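Putative glycosylhydrolase (PDB 3S5Q) is a putative glycoside hydrolase of the 3-keto-disaccharide hydrolase family with a concanavalin A-like fold, probably acting on sugar substrates. Local coordinates at residues Glu60-Asp65 / Val78-Thr83; Ser116-Lys121 / Glu178-Pro183; Lys143-Asp148 / Met187-Tyr192. All coordinates share one frame; numbering follows the deposited sequence. Where two conformers were deposited one is given.

Interaction 1 (Glu60-Asp65 / Val78-Thr83)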
loop_
_atom_site.group_PDB
_atom_site.type_symbol
_atom_site.label_atom_id
_atom_site.label_comp_id
_atom_site.label_asym_id
_atom_site.label_seq_id
_atom_site.Cartn_x
_atom_site.Cartn_y
_atom_site.Cartn_z
ATOM N N GLU A 60 -12.305 8.556 1.644
ATOM C CA GLU A 60 -12.689 8.283 0.258
ATOM C C GLU A 60 -12.143 9.420 -0.647
ATOM O O GLU A 60 -11.792 10.492 -0.165
ATOM C CB GLU A 60 -14.212 8.192 0.126
ATOM C CG GLU A 60 -14.913 9.436 0.545
ATOM C CD GLU A 60 -16.423 9.327 0.430
ATOM O OE1 GLU A 60 -16.882 8.362 -0.247
ATOM O OE2 GLU A 60 -17.116 10.244 0.974
ATOM N N ASN A 61 -12.042 9.166 -1.941
ATOM C CA ASN A 61 -11.658 10.185 -2.904
ATOM C C ASN A 61 -10.383 10.905 -2.498
ATOM O O ASN A 61 -10.387 12.099 -2.199
ATOM C CB ASN A 61 -12.832 11.139 -3.096
ATOM C CG ASN A 61 -14.008 10.444 -3.680
ATOM O OD1 ASN A 61 -13.850 9.642 -4.614
ATOM N ND2 ASN A 61 -15.214 10.720 -3.144
ATOM N N PHE A 62 -9.307 10.132 -2.419
ATOM C CA PHE A 62 -8.002 10.616 -1.909
ATOM C C PHE A 62 -6.824 10.132 -2.731
ATOM O O PHE A 62 -6.939 9.216 -3.574
ATOM C CB PHE A 62 -7.759 10.190 -0.423
ATOM C CG PHE A 62 -7.730 8.689 -0.215
ATOM C CD1 PHE A 62 -6.548 7.977 -0.360
ATOM C CD2 PHE A 62 -8.879 7.989 0.140
ATOM C CE1 PHE A 62 -6.516 6.615 -0.220
ATOM C CE2 PHE A 62 -8.866 6.601 0.315
ATOM C CZ PHE A 62 -7.663 5.903 0.142
ATOM N N ILE A 63 -5.695 10.781 -2.484
ATOM C CA ILE A 63 -4.399 10.350 -2.993
ATOM C C ILE A 63 -3.481 10.190 -1.788
ATOM O O ILE A 63 -3.261 11.135 -1.022
ATOM C CB ILE A 63 -3.740 11.340 -3.985
ATOM C CG1 ILE A 63 -4.702 11.708 -5.123
ATOM C CG2 ILE A 63 -2.454 10.705 -4.552
ATOM C CD1 ILE A 63 -4.287 12.987 -5.941
ATOM N N LEU A 64 -2.986 8.978 -1.642
ATOM C CA LEU A 64 -2.092 8.594 -0.561
ATOM C C LEU A 64 -0.705 8.433 -1.187
ATOM O O LEU A 64 -0.498 7.638 -2.142
ATOM C CB LEU A 64 -2.594 7.317 0.107
ATOM C CG LEU A 64 -1.799 6.752 1.305
ATOM C CD1 LEU A 64 -1.836 7.605 2.546
ATOM C CD2 LEU A 64 -2.314 5.372 1.614
ATOM N N ASP A 65 0.231 9.222 -0.666
ATOM C CA ASP A 65 1.610 9.308 -1.195
ATOM C C ASP A 65 2.541 8.937 -0.049
ATOM O O ASP A 65 2.537 9.579 0.988
ATOM C CB ASP A 65 1.838 10.744 -1.696
ATOM C CG ASP A 65 3.159 10.939 -2.461
ATOM O OD1 ASP A 65 4.182 10.373 -2.065
ATOM O OD2 ASP A 65 3.167 11.722 -3.450
ATOM N N VAL A 78 -0.411 -1.765 1.891
ATOM C CA VAL A 78 -1.239 -0.644 2.257
ATOM C C VAL A 78 -2.674 -1.111 2.038
ATOM O O VAL A 78 -2.995 -1.699 1.014
ATOM C CB VAL A 78 -0.951 0.602 1.397
ATOM C CG1 VAL A 78 -1.871 1.791 1.838
ATOM C CG2 VAL A 78 0.534 0.974 1.471
ATOM N N VAL A 79 -3.516 -0.865 3.032
ATOM C CA VAL A 79 -4.882 -1.301 3.019
ATOM C C VAL A 79 -5.809 -0.075 2.901
ATOM O O VAL A 79 -5.714 0.880 3.674
ATOM C CB VAL A 79 -5.170 -2.110 4.313
ATOM C CG1 VAL A 79 -6.668 -2.553 4.380
ATOM C CG2 VAL A 79 -4.192 -3.335 4.454
ATOM N N ILE A 80 -6.703 -0.089 1.921
ATOM C CA ILE A 80 -7.650 1.004 1.765
ATOM C C ILE A 80 -9.077 0.452 1.801
ATOM O O ILE A 80 -9.288 -0.764 1.733
ATOM C CB ILE A 80 -7.386 1.814 0.483
ATOM C CG1 ILE A 80 -7.627 0.947 -0.781
ATOM C CG2 ILE A 80 -5.963 2.429 0.546
ATOM C CD1 ILE A 80 -7.635 1.664 -2.144
ATOM N N TYR A 81 -10.020 1.360 1.982
ATOM C CA TYR A 81 -11.431 1.043 1.975
ATOM C C TYR A 81 -11.778 -0.031 3.026
ATOM O O TYR A 81 -12.609 -0.905 2.782
ATOM C CB TYR A 81 -11.826 0.598 0.590
ATOM C CG TYR A 81 -11.635 1.609 -0.540
ATOM C CD1 TYR A 81 -11.385 2.968 -0.301
ATOM C CD2 TYR A 81 -11.879 1.219 -1.867
ATOM C CE1 TYR A 81 -11.288 3.890 -1.358
ATOM C CE2 TYR A 81 -11.796 2.116 -2.906
ATOM C CZ TYR A 81 -11.506 3.446 -2.654
ATOM O OH TYR A 81 -11.444 4.314 -3.715
ATOM N N CYS A 82 -11.126 0.025 4.188
ATOM C CA CYS A 82 -11.381 -0.978 5.238
ATOM C C CYS A 82 -12.616 -0.627 6.044
ATOM O O CYS A 82 -12.675 0.406 6.703
ATOM C CB CYS A 82 -10.196 -1.117 6.186
ATOM S SG CYS A 82 -10.455 -2.428 7.405
ATOM N N THR A 83 -13.609 -1.494 6.013
ATOM C CA THR A 83 -14.849 -1.226 6.743
ATOM C C THR A 83 -14.893 -1.925 8.108
ATOM O O THR A 83 -15.837 -1.716 8.881
ATOM C CB THR A 83 -16.035 -1.679 5.872
ATOM O OG1 THR A 83 -15.845 -3.057 5.553
ATOM C CG2 THR A 83 -16.063 -0.844 4.600
HETATM O O HOH W 1 -12.908 6.484 -2.827
#

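Interaction 2 (Ser116-Lys121 / Glu178-Pro183). With EDO (1,2-ethanediol), chain E.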
loop_
_atom_site.group_PDB
_atom_site.type_symbol
_atom_site.label_atom_id
_atom_site.label_comp_id
_atom_site.label_asym_id
_atom_site.label_seq_id
_atom_site.Cartn_x
_atom_site.Cartn_y
_atom_site.Cartn_z
ATOM N N SER A 116 0.635 -4.590 -6.607
ATOM C CA SER A 116 -0.599 -5.203 -7.080
ATOM C C SER A 116 -1.752 -4.777 -6.183
ATOM O O SER A 116 -1.563 -4.479 -4.990
ATOM C CB SER A 116 -0.493 -6.732 -7.088
ATOM O OG SER A 116 -0.284 -7.242 -5.785
ATOM N N ILE A 117 -2.952 -4.746 -6.760
ATOM C CA ILE A 117 -4.180 -4.801 -5.985
ATOM C C ILE A 117 -4.208 -6.295 -5.715
ATOM O O ILE A 117 -4.517 -7.111 -6.598
ATOM C CB ILE A 117 -5.373 -4.319 -6.794
ATOM C CG1 ILE A 117 -5.216 -2.816 -7.101
ATOM C CG2 ILE A 117 -6.729 -4.609 -6.067
ATOM C CD1 ILE A 117 -6.129 -2.316 -8.188
ATOM N N TYR A 118 -3.739 -6.653 -4.534
ATOM C CA TYR A 118 -3.352 -8.028 -4.192
ATOM C C TYR A 118 -4.442 -9.049 -4.588
ATOM O O TYR A 118 -5.584 -8.904 -4.201
ATOM C CB TYR A 118 -3.035 -8.118 -2.679
ATOM C CG TYR A 118 -2.654 -9.492 -2.240
ATOM C CD1 TYR A 118 -1.391 -9.991 -2.517
ATOM C CD2 TYR A 118 -3.559 -10.315 -1.558
ATOM C CE1 TYR A 118 -1.024 -11.239 -2.163
ATOM C CE2 TYR A 118 -3.178 -11.623 -1.166
ATOM C CZ TYR A 118 -1.905 -12.068 -1.476
ATOM O OH TYR A 118 -1.475 -13.338 -1.111
ATOM N N GLY A 119 -4.051 -10.065 -5.366
ATOM C CA GLY A 119 -4.947 -11.184 -5.730
ATOM C C GLY A 119 -5.943 -10.863 -6.840
ATOM O O GLY A 119 -6.671 -11.774 -7.291
ATOM N N HIS A 120 -5.937 -9.608 -7.321
ATOM C CA HIS A 120 -6.880 -9.117 -8.317
ATOM C C HIS A 120 -6.265 -8.526 -9.596
ATOM O O HIS A 120 -6.778 -8.765 -10.699
ATOM C CB HIS A 120 -7.859 -8.067 -7.672
ATOM C CG HIS A 120 -8.682 -8.649 -6.544
ATOM N ND1 HIS A 120 -8.137 -8.986 -5.314
ATOM C CD2 HIS A 120 -10.000 -8.986 -6.479
ATOM C CE1 HIS A 120 -9.084 -9.507 -4.546
ATOM N NE2 HIS A 120 -10.234 -9.498 -5.222
ATOM N N LYS A 121 -5.241 -7.698 -9.455
ATOM C CA LYS A 121 -4.570 -7.108 -10.623
ATOM C C LYS A 121 -3.130 -6.742 -10.301
ATOM O O LYS A 121 -2.864 -5.995 -9.333
ATOM C CB LYS A 121 -5.331 -5.877 -11.146
ATOM C CG LYS A 121 -4.656 -5.336 -12.451
ATOM C CD LYS A 121 -5.537 -4.546 -13.307
ATOM C CE LYS A 121 -4.983 -4.407 -14.735
ATOM N NZ LYS A 121 -5.735 -3.318 -15.526
ATOM N N GLU A 178 -8.875 -17.472 -2.150
ATOM C CA GLU A 178 -10.100 -17.989 -1.507
ATOM C C GLU A 178 -10.562 -17.119 -0.348
ATOM O O GLU A 178 -11.770 -16.998 -0.079
ATOM C CB GLU A 178 -9.900 -19.423 -0.967
ATOM N N TRP A 179 -9.582 -16.523 0.332
ATOM C CA TRP A 179 -9.798 -15.707 1.519
ATOM C C TRP A 179 -10.171 -14.230 1.208
ATOM O O TRP A 179 -10.318 -13.427 2.135
ATOM C CB TRP A 179 -8.541 -15.813 2.437
ATOM C CG TRP A 179 -7.267 -15.287 1.847
ATOM C CD1 TRP A 179 -6.791 -13.998 1.924
ATOM C CD2 TRP A 179 -6.276 -16.029 1.123
ATOM N NE1 TRP A 179 -5.595 -13.887 1.247
ATOM C CE2 TRP A 179 -5.244 -15.116 0.761
ATOM C CE3 TRP A 179 -6.184 -17.350 0.699
ATOM C CZ2 TRP A 179 -4.131 -15.492 0.014
ATOM C CZ3 TRP A 179 -5.018 -17.745 -0.043
ATOM C CH2 TRP A 179 -4.030 -16.828 -0.367
ATOM N N LEU A 180 -10.319 -13.889 -0.088
ATOM C CA LEU A 180 -10.785 -12.577 -0.538
ATOM C C LEU A 180 -12.079 -12.764 -1.366
ATOM O O LEU A 180 -12.061 -12.603 -2.594
ATOM C CB LEU A 180 -9.699 -11.862 -1.372
ATOM C CG LEU A 180 -8.313 -11.666 -0.719
ATOM C CD1 LEU A 180 -7.305 -11.046 -1.742
ATOM C CD2 LEU A 180 -8.435 -10.819 0.556
ATOM N N PRO A 181 -13.191 -13.130 -0.690
ATOM C CA PRO A 181 -14.358 -13.654 -1.422
ATOM C C PRO A 181 -15.341 -12.604 -1.949
ATOM O O PRO A 181 -16.227 -12.957 -2.716
ATOM C CB PRO A 181 -15.047 -14.588 -0.385
ATOM C CG PRO A 181 -14.612 -14.082 0.964
ATOM C CD PRO A 181 -13.248 -13.437 0.755
ATOM N N ILE A 182 -15.223 -11.344 -1.528
ATOM C CA ILE A 182 -16.248 -10.379 -1.864
ATOM C C ILE A 182 -15.955 -9.795 -3.228
ATOM O O ILE A 182 -14.853 -9.328 -3.440
ATOM C CB ILE A 182 -16.348 -9.228 -0.829
ATOM C CG1 ILE A 182 -16.302 -9.778 0.619
ATOM C CG2 ILE A 182 -17.614 -8.358 -1.134
ATOM C CD1 ILE A 182 -17.334 -10.807 0.923
ATOM N N PRO A 183 -16.949 -9.791 -4.154
ATOM C CA PRO A 183 -16.715 -9.236 -5.472
ATOM C C PRO A 183 -16.267 -7.795 -5.286
ATOM O O PRO A 183 -16.911 -7.047 -4.561
ATOM C CB PRO A 183 -18.100 -9.324 -6.151
ATOM C CG PRO A 183 -18.764 -10.397 -5.470
ATOM C CD PRO A 183 -18.305 -10.327 -4.038
HETATM C C1 EDO E . -1.856 0.655 -16.227
HETATM O O1 EDO E . -1.925 1.786 -17.125
HETATM C C2 EDO E . -2.459 -0.649 -16.775
HETATM O O2 EDO E . -2.927 -1.495 -15.705
HETATM O O HOH W 2 -12.580 -10.514 -4.345
#

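Interaction 3 (Lys143-Asp148 / Met187-Tyr192). With EDO (1,2-ethanediol), chain J.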
loop_
_atom_site.group_PDB
_atom_site.type_symbol
_atom_site.label_atom_id
_atom_site.label_comp_id
_atom_site.label_asym_id
_atom_site.label_seq_id
_atom_site.Cartn_x
_atom_site.Cartn_y
_atom_site.Cartn_z
ATOM N N LYS A 143 -10.246 6.848 -6.176
ATOM C CA LYS A 143 -11.340 7.760 -6.518
ATOM C C LYS A 143 -12.563 6.915 -6.813
ATOM O O LYS A 143 -12.747 6.434 -7.925
ATOM C CB LYS A 143 -10.939 8.643 -7.704
ATOM C CG LYS A 143 -11.707 9.937 -7.796
ATOM C CD LYS A 143 -11.473 10.605 -9.122
ATOM C CE LYS A 143 -11.131 12.049 -8.937
ATOM N NZ LYS A 143 -10.377 12.579 -10.113
ATOM N N GLY A 144 -13.382 6.708 -5.793
ATOM C CA GLY A 144 -14.428 5.698 -5.837
ATOM C C GLY A 144 -13.909 4.350 -6.350
ATOM O O GLY A 144 -12.982 3.754 -5.801
ATOM N N GLN A 145 -14.543 3.843 -7.403
ATOM C CA GLN A 145 -14.145 2.547 -7.953
ATOM C C GLN A 145 -12.890 2.562 -8.849
ATOM O O GLN A 145 -12.355 1.494 -9.193
ATOM C CB GLN A 145 -15.305 1.919 -8.680
ATOM C CG GLN A 145 -16.481 1.580 -7.786
ATOM C CD GLN A 145 -17.566 0.808 -8.534
ATOM O OE1 GLN A 145 -18.178 1.322 -9.481
ATOM N NE2 GLN A 145 -17.822 -0.431 -8.099
ATOM N N GLN A 146 -12.353 3.748 -9.120
ATOM C CA GLN A 146 -11.156 3.886 -9.954
ATOM C C GLN A 146 -9.898 3.949 -9.092
ATOM O O GLN A 146 -9.725 4.878 -8.310
ATOM C CB GLN A 146 -11.323 5.118 -10.885
ATOM C CG GLN A 146 -10.181 5.284 -11.915
ATOM C CD GLN A 146 -9.982 4.039 -12.798
ATOM O OE1 GLN A 146 -10.943 3.494 -13.349
ATOM N NE2 GLN A 146 -8.736 3.598 -12.930
ATOM N N ILE A 147 -9.050 2.925 -9.210
ATOM C CA ILE A 147 -7.842 2.789 -8.404
ATOM C C ILE A 147 -6.639 2.917 -9.334
ATOM O O ILE A 147 -6.579 2.219 -10.321
ATOM C CB ILE A 147 -7.758 1.438 -7.680
ATOM C CG1 ILE A 147 -9.062 1.166 -6.883
ATOM C CG2 ILE A 147 -6.462 1.367 -6.807
ATOM C CD1 ILE A 147 -9.515 2.341 -5.986
ATOM N N ASP A 148 -5.720 3.818 -9.009
ATOM C CA ASP A 148 -4.485 3.994 -9.763
ATOM C C ASP A 148 -3.292 3.982 -8.839
ATOM O O ASP A 148 -3.306 4.627 -7.810
ATOM C CB ASP A 148 -4.547 5.269 -10.589
ATOM C CG ASP A 148 -5.495 5.128 -11.778
ATOM O OD1 ASP A 148 -5.059 4.575 -12.824
ATOM O OD2 ASP A 148 -6.673 5.519 -11.640
HETATM N N MSE A 187 -17.633 -3.769 -3.188
HETATM C CA MSE A 187 -16.896 -3.203 -2.071
HETATM C C MSE A 187 -17.179 -1.703 -1.947
HETATM O O MSE A 187 -17.066 -0.981 -2.941
HETATM C CB MSE A 187 -15.397 -3.423 -2.288
HETATM C CG MSE A 187 -14.948 -4.920 -2.245
HETATM SE SE MSE A 187 -15.169 -5.713 -0.513
HETATM C CE MSE A 187 -13.637 -5.122 0.381
ATOM N N PRO A 188 -17.576 -1.228 -0.739
ATOM C CA PRO A 188 -17.589 0.198 -0.405
ATOM C C PRO A 188 -16.283 0.890 -0.763
ATOM O O PRO A 188 -15.230 0.284 -0.596
ATOM C CB PRO A 188 -17.710 0.199 1.112
ATOM C CG PRO A 188 -18.483 -1.015 1.414
ATOM C CD PRO A 188 -17.856 -2.037 0.462
ATOM N N THR A 189 -16.368 2.130 -1.247
ATOM C CA THR A 189 -15.184 2.889 -1.667
ATOM C C THR A 189 -14.852 3.979 -0.634
ATOM O O THR A 189 -14.364 5.057 -0.976
ATOM C CB THR A 189 -15.365 3.434 -3.090
ATOM O OG1 THR A 189 -16.522 4.291 -3.139
ATOM C CG2 THR A 189 -15.544 2.254 -4.081
ATOM N N LYS A 190 -15.126 3.666 0.642
ATOM C CA LYS A 190 -14.840 4.531 1.786
ATOM C C LYS A 190 -14.436 3.624 2.974
ATOM O O LYS A 190 -15.074 2.595 3.239
ATOM C CB LYS A 190 -16.072 5.380 2.142
ATOM C CG LYS A 190 -15.821 6.409 3.277
ATOM C CD LYS A 190 -17.083 7.188 3.720
ATOM C CE LYS A 190 -16.702 8.479 4.436
ATOM N NZ LYS A 190 -17.907 9.355 4.680
ATOM N N GLY A 191 -13.353 3.970 3.664
ATOM C CA GLY A 191 -12.951 3.163 4.771
ATOM C C GLY A 191 -11.715 3.682 5.462
ATOM O O GLY A 191 -11.143 4.675 5.058
ATOM N N TYR A 192 -11.319 2.968 6.510
ATOM C CA TYR A 192 -10.081 3.239 7.213
ATOM C C TYR A 192 -8.938 2.937 6.258
ATOM O O TYR A 192 -9.068 2.102 5.347
ATOM C CB TYR A 192 -9.961 2.360 8.481
ATOM C CG TYR A 192 -11.082 2.620 9.432
ATOM C CD1 TYR A 192 -11.090 3.764 10.220
ATOM C CD2 TYR A 192 -12.186 1.774 9.486
ATOM C CE1 TYR A 192 -12.154 4.022 11.061
ATOM C CE2 TYR A 192 -13.233 2.011 10.339
ATOM C CZ TYR A 192 -13.225 3.151 11.104
ATOM O OH TYR A 192 -14.268 3.391 11.976
HETATM C C1 EDO J . -19.315 5.024 -5.897
HETATM O O1 EDO J . -18.591 5.369 -7.071
HETATM C C2 EDO J . -18.636 3.773 -5.361
HETATM O O2 EDO J . -19.042 3.526 -4.013
HETATM O O HOH W 1 -12.908 6.484 -2.827
HETATM O O HOH W 3 -16.212 -1.175 -5.537
#

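Interaction 1 (Glu60-Asp65 / Val78-Thr83)
The F62 ring meets the second segment at its rim: I80 CG2 lies 3.9 Å from F62 CZ, near the ring plane, and E60 CA and the N of L64 lie in the same plane at other parts of the rim. The Y81 ring carries I80 CD1 on one face, 4.1 Å above the plane and over the ring centre, while F62 CE2 approaches Y81 CE1 obliquely at 4.0 Å. The setting is the interior of a concanavalin A-like beta sandwich, with strand 62-70 in one sheet and strand 75-82 in the other. Alternate residues supply the packing: F62 and L64 from the first strand, V78 and I80 from the second, with I193 of the second sheet also touching F62 and L64. CG of F62 lies between the backbone N and the carbonyl carbon (chi1 61°), and with this torsion the ring reaches I80 and Y81. At the start of the strand N61 and F62 both face A142 in a G1 beta bulge. L64 and V78 reach toward each other tip to tip, L64 CD2 standing 3.6 Å from V78 CG1. At the polar margin, Y81 OH is hydrogen-bonded to the carbonyl of G144. A water extends this link, donating to Y81 OH at 2.8 Å and accepting from the backbone N of N61 at 3.0 Å.

Interaction 2 (Ser116-Lys121 / Glu178-Pro183)
L180 CD1 packs at the edge of the H120 ring, 3.7 Å from H120 CE1, and also lies 3.8 Å from Y118 CD2. This joins two irregular loops of the concanavalin A-like fold, one following strand 93-98 and the other preceding strand 192-195; residues 116-121 include a classic beta bulge in which H120 and K121 both face I117. The tight part is the notch between Y118 and H120 that receives the L180 methyl. Y118 CG, opposite its backbone N (chi1 179°), carries the ring out to L180. The notch is kept in shape by a bond inside its own loop, from H120 ND1 to the carbonyl O of Y118, 2.8 Å long and nearly straight at 165°, with the acceptor in the imidazole plane. Stacking of Y184 on H120 further restrains that ring. The looser side belongs to exposed W179. Its indole crosses the Y118 side chain at about a right angle, and Y118 OH comes to the indole edge 3.6 Å from W179 CZ2, a packing contact. Beyond the imidazole, a water bridges the loops: it pairs with H120 NE2 at 2.7 Å and donates to L180 O and I182 O.

Interaction 3 (Lys143-Asp148 / Met187-Tyr192)
With T189 OG1 held between its backbone N and carbonyl carbon (chi1 59°), CG2 falls opposite the carbonyl carbon, and this methyl meets the turn at G144 and Q145. T189 CG2 stands 3.4 Å from the carbonyl O of G144. Q145 places its CG beside its own backbone N (chi1 -64°), which brings that carbon obliquely to within 3.9 Å of T189 CG2. The turn is a type II' beta turn from K143 to Q146, the hairpin connection between strands 135-143 and 146-151; G144 occupies its second position with a positive phi of 48°. Two waters bridge the segments. Between backbones, one donates to T189 O at 2.8 Å and accepts a weak bond from the N of G144; from side chain to backbone, the other accepts from Q145 NE2 at 3.1 Å and donates to M187 O. On the outer side an ethanediol, probably from the crystallisation liquor, donates through O2 to T189 OG1 at 2.8 Å. The direct contact is therefore van der Waals packing of a methyl on a peptide and on the Q145 side chain, while its polar links run through water, which implies a hydrated surface junction between hairpin turn and loop.

From the N terminus, interaction 1 closes the short connection between strands 62-70 and 75-82, joining the two sheets of the sandwich, and is complete before either other contact opens. Interaction 2 begins at 116-121, but before 178-183 is reached the chain passes 143-148, which opens interaction 3; 187-192 follows, so these two cross. Interaction 2 joins the loop between strands 93-98 and 135-143 to that between 154-160 and 192-195; interaction 3 ties the latter loop to the hairpin turn between strands 135-143 and 146-151. They meet where I182 CG2 packs on M187 SE and I117 CD1 on I147 CG2. Interactions 1 and 3 adjoin, sharing a water and the C82 to Y192 backbone link.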